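Local coordinates for protein galactose-1-phosphate uridylyltransferase (Pyrobaculum aerophilum str. IM2, PDB 6K9Z) that probably transfers uridylyl groups between UDP-glucose and hexose 1-phosphates, and binds UDP, zinc and iron(III) ions, at residues A[200-205]-A[273-278]; A[246-251]-A[268-273]. The protein carries 1 engineered substitution. All blocks are in the same frame, centred on the assembly; numbering follows the deposited sequence.

Interaction 1. Residues A[200-205]-A[273-278]; sequences WPHEVH and YRPDGK
The first torsion of His202 (chi1 -71°) sets CG anti to the carbonyl carbon, beside the backbone N, and from there the imidazole ND1 meets Tyr273 O. The setting is an antiparallel half-barrel sheet: strand 202-208 begins here, and residues 273-278 belong to the loop that leaves its neighbour, strand 266-271. The bond from His202 ND1 to Tyr273 O is short at 2.7 Å but weak, with a bent N-H...O angle of 129°. The carbonyl nevertheless lies at the ring edge, near its plane. A histidine suits this buried place because its second nitrogen, NE2, is hydrogen-bonded to Arg304 of helix 298-309, which lets one flat ring link loop and helix. An alanine here would probably leave both Tyr273 O and Arg304 NH1 without their imidazole mate and open a gap beside Pro275, whose CD lies 4.2 Å from His202 CE1.

Pro201 makes the rest of the contact with backbone: its CB lies 3.2 Å from Tyr273 O and 3.8 Å from Arg274 CA, so that its compact ring packs against the loop. The loop contains a type I turn from Arg274 to Gly277, with Gly277 N bonded to Arg274 O. Pro275, with its fixed phi, suits the second position of the turn, and Gly277 takes a positive phi of 78° that glycine adopts easily. Asp276 adds an Asx turn, its OD1 accepting from Lys278 N at 3.0 Å. At the end of the turn, Gly277 O sits 3.7 Å above the plane of the Tyr273 ring, over its centre.

Interaction 2. Residues A[246-251]-A[268-273]; sequences PYIMVL and EIYGMY. With FE (Fe (III) ion), chain E.
Pro246 lies over one face of the Tyr273 ring in a CH-pi contact, opposite the face taken by Gly277 O, its CD 3.5 Å from the ring centroid and shifted toward the CE1-CZ rim. This CH-pi contact lies at one end of an antiparallel strand pair, 247-251 against 268-271, in the middle of the half-barrel sheet. The second flat group, the Tyr270 ring, is approached obliquely by two branched side chains: Ile248 CG2 stands 3.8 Å from Tyr270 CD2, and Val250 CG1 is 4.0 Å from Tyr270 OH. Trp200 also meets this ring, with the planes at about 35°.

Ile248 with Tyr270 and Val250 with Glu268 are hydrogen-bonded pairs, each joined by two backbone bonds, and Met272 N extends the ladder past the strand end to Pro246 O. The side chains of both pairs share one face of the sheet, where Ile248, Val250 and Tyr270 also pack against glycines of the second subunit. On the other face Met249 and Ile269 lie side by side, pointing the same way, with Met249 SD 3.9 Å from Ile269 CG1. These flexible and branched apolar chains suit the packing against helix 220-240. Nearby, Tyr247 sends its hydroxyl to Asp90.

Glu268 brings a ligand from the sheet to the iron(III) site, which Glu156, His252, His266 and a water complete. With CG anti to the carbonyl carbon (chi1 -54°) and the chain extended beyond it, the carboxylate reaches the ion. Its two oxygens divide the work: Tyr270 OH donates to OE2 at 2.6 Å, a second-shell bond likely to fix the carboxylate's rotation, while OE1 binds the iron at 2.3 Å.

Overall arrangement
The centres of the two interactions lie about 9 Å apart within the C-terminal domain. Along the chain the order is 200-205, 246-251, 268-273 and 273-278, so interaction 2 falls between the two segments of interaction 1, and Tyr273 belongs to both. Three consecutive strands of the nine-stranded sheet are involved: 247-252, then 266-271, then 202-208. Strands 266-271 and 202-208 are linked by probable hydrogen bonds His202 O to Gly271 N and Val204 O to Ile269 N. Interaction 2 thus carries the sheet from strand 121-128 of the N-terminal half towards the C-terminal half and holds an iron ligand, while interaction 1 packs the loop after strand 266-271 against the start of strand 202-208.

Interaction 1. Residues A[200-205]-A[273-278]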
# COMPACT_ATOMS: atom_id res chain seq x y z
N TRP A 200 2.32 -9.83 -3.50
CA TRP A 200 1.13 -9.69 -4.37
C TRP A 200 0.85 -11.01 -5.08
O TRP A 200 1.73 -11.87 -5.18
CB TRP A 200 1.31 -8.45 -5.28
CG TRP A 200 1.56 -7.22 -4.46
CD1 TRP A 200 2.76 -6.56 -4.29
CD2 TRP A 200 0.61 -6.55 -3.62
NE1 TRP A 200 2.60 -5.53 -3.41
CE2 TRP A 200 1.29 -5.48 -3.01
CE3 TRP A 200 -0.75 -6.74 -3.34
CZ2 TRP A 200 0.67 -4.63 -2.10
CZ3 TRP A 200 -1.38 -5.88 -2.46
CH2 TRP A 200 -0.65 -4.87 -1.82
N PRO A 201 -0.40 -11.25 -5.53
CA PRO A 201 -0.85 -12.59 -5.93
C PRO A 201 -0.07 -13.13 -7.14
O PRO A 201 0.14 -14.32 -7.16
CB PRO A 201 -2.32 -12.41 -6.33
CG PRO A 201 -2.73 -11.10 -5.72
CD PRO A 201 -1.50 -10.27 -5.51
N HIS A 202 0.36 -12.27 -8.08
CA HIS A 202 1.30 -12.68 -9.15
C HIS A 202 2.44 -11.70 -9.25
O HIS A 202 2.35 -10.80 -10.17
CB HIS A 202 0.60 -12.79 -10.50
CG HIS A 202 -0.34 -13.95 -10.57
ND1 HIS A 202 -1.66 -13.87 -10.14
CD2 HIS A 202 -0.15 -15.21 -10.98
CE1 HIS A 202 -2.24 -15.06 -10.33
NE2 HIS A 202 -1.33 -15.90 -10.85
N GLU A 203 3.54 -11.91 -8.54
CA GLU A 203 4.58 -10.87 -8.44
C GLU A 203 5.84 -11.39 -9.13
O GLU A 203 6.26 -12.50 -8.83
CB GLU A 203 4.80 -10.47 -6.98
CG GLU A 203 5.92 -9.43 -6.84
CD GLU A 203 5.94 -8.78 -5.46
OE1 GLU A 203 5.06 -9.14 -4.64
OE2 GLU A 203 6.87 -7.99 -5.20
N VAL A 204 6.33 -10.61 -10.08
CA VAL A 204 7.55 -10.96 -10.84
C VAL A 204 8.50 -9.78 -10.78
O VAL A 204 8.06 -8.62 -11.04
CB VAL A 204 7.20 -11.38 -12.27
CG1 VAL A 204 8.49 -11.73 -13.03
CG2 VAL A 204 6.24 -12.53 -12.35
N HIS A 205 9.75 -10.03 -10.41
CA HIS A 205 10.83 -9.00 -10.45
C HIS A 205 11.73 -9.29 -11.64
O HIS A 205 12.05 -10.50 -11.88
CB HIS A 205 11.58 -9.00 -9.14
CG HIS A 205 10.81 -8.47 -7.99
ND1 HIS A 205 11.41 -8.10 -6.83
CD2 HIS A 205 9.47 -8.30 -7.84
CE1 HIS A 205 10.47 -7.73 -5.98
NE2 HIS A 205 9.26 -7.86 -6.57
N TYR A 273 -4.68 -10.25 -9.76
CA TYR A 273 -5.67 -11.35 -9.63
C TYR A 273 -5.05 -12.47 -8.80
O TYR A 273 -3.93 -12.85 -9.05
CB TYR A 273 -6.11 -11.90 -10.98
CG TYR A 273 -7.11 -11.09 -11.77
CD1 TYR A 273 -7.84 -10.05 -11.20
CD2 TYR A 273 -7.42 -11.44 -13.06
CE1 TYR A 273 -8.79 -9.35 -11.94
CE2 TYR A 273 -8.36 -10.76 -13.81
CZ TYR A 273 -9.05 -9.70 -13.25
OH TYR A 273 -9.99 -9.03 -13.96
N ARG A 274 -5.90 -13.08 -7.89
CA ARG A 274 -5.48 -14.33 -7.23
C ARG A 274 -5.43 -15.43 -8.32
O ARG A 274 -6.00 -15.26 -9.42
CB ARG A 274 -6.42 -14.72 -6.07
CG ARG A 274 -6.38 -13.76 -4.88
CD ARG A 274 -7.37 -14.17 -3.78
NE ARG A 274 -7.28 -13.23 -2.65
CZ ARG A 274 -7.89 -12.05 -2.55
NH1 ARG A 274 -8.65 -11.57 -3.53
NH2 ARG A 274 -7.73 -11.32 -1.45
N PRO A 275 -4.92 -16.62 -8.15
CA PRO A 275 -4.98 -17.74 -9.09
C PRO A 275 -6.41 -18.10 -9.50
O PRO A 275 -6.59 -18.54 -10.62
CB PRO A 275 -4.26 -18.87 -8.33
CG PRO A 275 -3.25 -18.14 -7.50
CD PRO A 275 -4.01 -16.92 -7.01
N ASP A 276 -7.39 -17.84 -8.63
CA ASP A 276 -8.83 -18.07 -8.89
C ASP A 276 -9.48 -16.92 -9.69
O ASP A 276 -10.68 -16.98 -9.84
CB ASP A 276 -9.58 -18.35 -7.59
CG ASP A 276 -9.60 -17.21 -6.60
OD1 ASP A 276 -9.20 -16.10 -6.99
OD2 ASP A 276 -10.02 -17.43 -5.45
N GLY A 277 -8.73 -15.94 -10.21
CA GLY A 277 -9.28 -14.81 -10.99
C GLY A 277 -9.94 -13.69 -10.13
O GLY A 277 -10.43 -12.66 -10.67
N LYS A 278 -9.90 -13.86 -8.80
CA LYS A 278 -10.43 -12.89 -7.80
C LYS A 278 -9.50 -11.67 -7.69
O LYS A 278 -8.33 -11.87 -7.38
CB LYS A 278 -10.49 -13.56 -6.43
CG LYS A 278 -11.25 -12.80 -5.35
CD LYS A 278 -11.94 -13.74 -4.37
CE LYS A 278 -13.08 -14.51 -5.01
NZ LYS A 278 -14.01 -15.08 -4.01

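Interaction 2. Residues A[246-251]-A[268-273]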
# COMPACT_ATOMS: atom_id res chain seq x y z
N PRO A 246 -5.23 -7.11 -14.33
CA PRO A 246 -4.73 -5.79 -13.98
C PRO A 246 -3.40 -5.96 -13.27
O PRO A 246 -3.16 -6.93 -12.50
CB PRO A 246 -5.81 -5.20 -13.06
CG PRO A 246 -6.53 -6.43 -12.53
CD PRO A 246 -6.44 -7.49 -13.60
N TYR A 247 -2.51 -5.00 -13.49
CA TYR A 247 -1.20 -5.06 -12.81
C TYR A 247 -0.64 -3.66 -12.63
O TYR A 247 -1.09 -2.66 -13.29
CB TYR A 247 -0.19 -5.92 -13.58
CG TYR A 247 0.22 -5.36 -14.91
CD1 TYR A 247 1.23 -4.43 -14.99
CD2 TYR A 247 -0.41 -5.74 -16.08
CE1 TYR A 247 1.61 -3.86 -16.18
CE2 TYR A 247 -0.04 -5.19 -17.29
CZ TYR A 247 0.95 -4.23 -17.33
OH TYR A 247 1.31 -3.63 -18.50
N ILE A 248 0.38 -3.63 -11.77
CA ILE A 248 1.20 -2.45 -11.44
C ILE A 248 2.62 -2.83 -11.82
O ILE A 248 3.05 -3.93 -11.49
CB ILE A 248 1.08 -2.14 -9.96
CG1 ILE A 248 -0.35 -1.67 -9.66
CG2 ILE A 248 2.14 -1.16 -9.54
CD1 ILE A 248 -0.84 -2.07 -8.31
N MET A 249 3.31 -1.91 -12.46
CA MET A 249 4.76 -2.07 -12.70
C MET A 249 5.52 -0.83 -12.22
O MET A 249 5.02 0.27 -12.44
CB MET A 249 5.05 -2.29 -14.17
CG MET A 249 6.53 -2.40 -14.44
SD MET A 249 6.83 -3.15 -16.07
CE MET A 249 6.49 -1.71 -17.07
N VAL A 250 6.62 -1.03 -11.51
CA VAL A 250 7.43 0.09 -11.00
C VAL A 250 8.90 -0.27 -11.23
O VAL A 250 9.28 -1.40 -11.08
CB VAL A 250 7.10 0.40 -9.52
CG1 VAL A 250 7.41 -0.76 -8.61
CG2 VAL A 250 7.73 1.70 -9.02
N LEU A 251 9.66 0.73 -11.58
CA LEU A 251 11.13 0.65 -11.71
C LEU A 251 11.78 1.12 -10.41
O LEU A 251 11.65 2.30 -10.08
CB LEU A 251 11.60 1.52 -12.87
CG LEU A 251 13.12 1.65 -13.02
CD1 LEU A 251 13.75 0.25 -13.07
CD2 LEU A 251 13.47 2.46 -14.27
N GLU A 268 9.54 -4.18 -10.67
CA GLU A 268 8.60 -5.01 -9.90
C GLU A 268 7.26 -4.96 -10.64
O GLU A 268 6.77 -3.87 -10.95
CB GLU A 268 8.51 -4.62 -8.43
CG GLU A 268 9.84 -4.59 -7.72
CD GLU A 268 9.77 -4.43 -6.22
OE1 GLU A 268 10.77 -4.76 -5.57
OE2 GLU A 268 8.74 -3.93 -5.74
N ILE A 269 6.67 -6.13 -10.85
CA ILE A 269 5.33 -6.23 -11.44
C ILE A 269 4.42 -6.94 -10.42
O ILE A 269 4.75 -8.08 -10.01
CB ILE A 269 5.39 -6.98 -12.78
CG1 ILE A 269 6.25 -6.29 -13.84
CG2 ILE A 269 4.00 -7.20 -13.31
CD1 ILE A 269 6.69 -7.26 -14.93
N TYR A 270 3.29 -6.31 -10.10
CA TYR A 270 2.27 -6.81 -9.16
C TYR A 270 1.04 -7.13 -9.99
O TYR A 270 0.35 -6.21 -10.31
CB TYR A 270 1.97 -5.81 -8.06
CG TYR A 270 3.15 -5.13 -7.43
CD1 TYR A 270 4.36 -5.75 -7.23
CD2 TYR A 270 3.00 -3.84 -6.96
CE1 TYR A 270 5.41 -5.12 -6.58
CE2 TYR A 270 4.03 -3.16 -6.33
CZ TYR A 270 5.26 -3.80 -6.17
OH TYR A 270 6.27 -3.10 -5.56
N GLY A 271 0.85 -8.39 -10.37
CA GLY A 271 -0.41 -8.86 -10.97
C GLY A 271 -1.45 -9.04 -9.91
O GLY A 271 -1.15 -9.73 -8.88
N MET A 272 -2.62 -8.44 -10.10
CA MET A 272 -3.52 -8.20 -8.94
C MET A 272 -4.68 -9.20 -8.93
O MET A 272 -5.56 -9.05 -8.10
CB MET A 272 -4.00 -6.75 -8.87
CG MET A 272 -2.85 -5.76 -8.69
SD MET A 272 -1.99 -6.11 -7.11
CE MET A 272 -3.15 -5.35 -5.99
N TYR A 273 -4.68 -10.25 -9.76
CA TYR A 273 -5.67 -11.35 -9.63
C TYR A 273 -5.05 -12.47 -8.80
O TYR A 273 -3.93 -12.85 -9.05
CB TYR A 273 -6.11 -11.90 -10.98
CG TYR A 273 -7.11 -11.09 -11.77
CD1 TYR A 273 -7.84 -10.05 -11.20
CD2 TYR A 273 -7.42 -11.44 -13.06
CE1 TYR A 273 -8.79 -9.35 -11.94
CE2 TYR A 273 -8.36 -10.76 -13.81
CZ TYR A 273 -9.05 -9.70 -13.25
OH TYR A 273 -9.99 -9.03 -13.96
FE FE E . 12.50 -3.38 -5.02
O HOH W 1 13.08 -5.24 -3.92